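Local coordinates for avidin-related protein 2 (Gallus gallus, PDB 1WBI), which binds biotin in a pocket of each subunit, as a homotetrameric member of the avidin family, at the interface of chains A and B. Coordinates in Å, arbitrary orientation; residue numbers count along the deposited sequence, not the author numbering. Chains: chain A/B, Avidin-related protein 2.

The interface of chains A and B. Residues chain A 71, 74-77; chain B 57, 64.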
loop_
_atom_site.group_PDB
_atom_site.type_symbol
_atom_site.label_atom_id
_atom_site.label_comp_id
_atom_site.label_asym_id
_atom_site.label_seq_id
_atom_site.Cartn_x
_atom_site.Cartn_y
_atom_site.Cartn_z
ATOM N N TRP A 71 18.809 -4.811 -2.986
ATOM C CA TRP A 71 19.400 -5.534 -1.857
ATOM C C TRP A 71 20.497 -6.455 -2.385
ATOM O O TRP A 71 20.270 -7.268 -3.269
ATOM C CB TRP A 71 18.341 -6.289 -1.080
ATOM C CG TRP A 71 17.291 -5.347 -0.535
ATOM C CD1 TRP A 71 15.988 -5.238 -0.941
ATOM C CD2 TRP A 71 17.480 -4.324 0.440
ATOM N NE1 TRP A 71 15.348 -4.260 -0.256
ATOM C CE2 TRP A 71 16.241 -3.667 0.608
ATOM C CE3 TRP A 71 18.558 -3.931 1.250
ATOM C CZ2 TRP A 71 16.065 -2.641 1.508
ATOM C CZ3 TRP A 71 18.390 -2.903 2.136
ATOM C CH2 TRP A 71 17.143 -2.259 2.267
ATOM N N SER A 74 19.869 -10.524 -1.057
ATOM C CA SER A 74 18.690 -11.293 -1.369
ATOM C C SER A 74 18.281 -10.932 -2.778
ATOM O O SER A 74 18.881 -10.043 -3.395
ATOM C CB SER A 74 17.549 -10.990 -0.406
ATOM O OG SER A 74 17.005 -9.693 -0.627
ATOM N N GLU A 75 17.225 -11.598 -3.237
ATOM C CA GLU A 75 16.629 -11.271 -4.545
ATOM C C GLU A 75 15.592 -10.161 -4.560
ATOM O O GLU A 75 15.025 -9.828 -5.628
ATOM C CB GLU A 75 16.049 -12.519 -5.159
ATOM C CG GLU A 75 17.152 -13.531 -5.540
ATOM C CD GLU A 75 18.160 -13.013 -6.567
ATOM O OE1 GLU A 75 17.897 -12.129 -7.429
ATOM O OE2 GLU A 75 19.305 -13.521 -6.486
ATOM N N SER A 76 15.386 -9.561 -3.415
ATOM C CA SER A 76 14.386 -8.506 -3.206
ATOM C C SER A 76 14.827 -7.122 -3.717
ATOM O O SER A 76 16.030 -6.843 -3.852
ATOM C CB SER A 76 14.106 -8.390 -1.685
ATOM O OG SER A 76 13.145 -7.392 -1.313
ATOM N N THR A 77 13.830 -6.244 -3.976
ATOM C CA THR A 77 14.076 -4.838 -4.197
ATOM C C THR A 77 13.048 -4.073 -3.374
ATOM O O THR A 77 11.904 -4.543 -3.255
ATOM C CB THR A 77 13.852 -4.493 -5.674
ATOM O OG1 THR A 77 14.739 -5.312 -6.493
ATOM C CG2 THR A 77 14.096 -3.039 -5.955
ATOM N N HIS B 57 17.782 -6.403 -10.562
ATOM C CA HIS B 57 18.731 -7.533 -10.403
ATOM C C HIS B 57 19.076 -8.055 -11.795
ATOM O O HIS B 57 18.254 -7.987 -12.695
ATOM C CB HIS B 57 18.096 -8.622 -9.545
ATOM C CG HIS B 57 18.096 -8.303 -8.080
ATOM N ND1 HIS B 57 17.134 -7.534 -7.456
ATOM C CD2 HIS B 57 18.974 -8.648 -7.120
ATOM C CE1 HIS B 57 17.431 -7.434 -6.167
ATOM N NE2 HIS B 57 18.541 -8.100 -5.943
ATOM N N THR B 64 13.651 -9.135 -9.864
ATOM C CA THR B 64 12.923 -7.990 -9.301
ATOM C C THR B 64 13.654 -6.689 -9.667
ATOM O O THR B 64 14.836 -6.646 -10.038
ATOM C CB THR B 64 12.755 -8.074 -7.756
ATOM O OG1 THR B 64 14.018 -7.886 -7.100
ATOM C CG2 THR B 64 12.066 -9.360 -7.352
HETATM O O HOH W 1 15.714 -10.685 -8.189
#
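B:His57 reaches across the two-fold symmetric A–B interface, part of the avidin-type tetramer, into the loop that joins strands 64-70 and 77-86 of chain A. Its NE2 donates to the backbone carbonyl A:Trp71 O over 3.3 Å, the oxygen lying 20° out of the imidazole plane; a second approach, to A:Ser74 O, is weak. With CG anti to the carbonyl carbon, beside its own backbone N, the ring lies over the loop: A:Glu75 O meets one face toward the rim, 3.4 Å above the plane, while A:Thr77 OG1 lies at the ring edge, in plane. An alanine at B:His57 would probably leave A:Trp71 O without this donor and open a gap over the A:Glu75 carbonyl.

Packing is tight where B:Thr64 OG1 donates to A:Glu75 O at 2.6 Å and also pairs with A:Thr77 OG1 at 2.7 Å, the direction of the latter bond undecided. The two threonine side chains run past each other in opposite senses, and B:Thr64 CG2 adds a contact to A:Glu75 O.

The looser, water-bridged side belongs to the A:Glu75 carboxylate. Its plane is turned 52° from the imidazole, and OE1 comes no nearer than 3.7 Å to B:His57 CD2, a spacing at which the carboxylate, if ionised, could still polarise the ring. Water 1 bridges A:Glu75 OE1, at 2.7 Å, to the backbone amide B:Thr64 N, which points at it almost straight, 177° at the hydrogen.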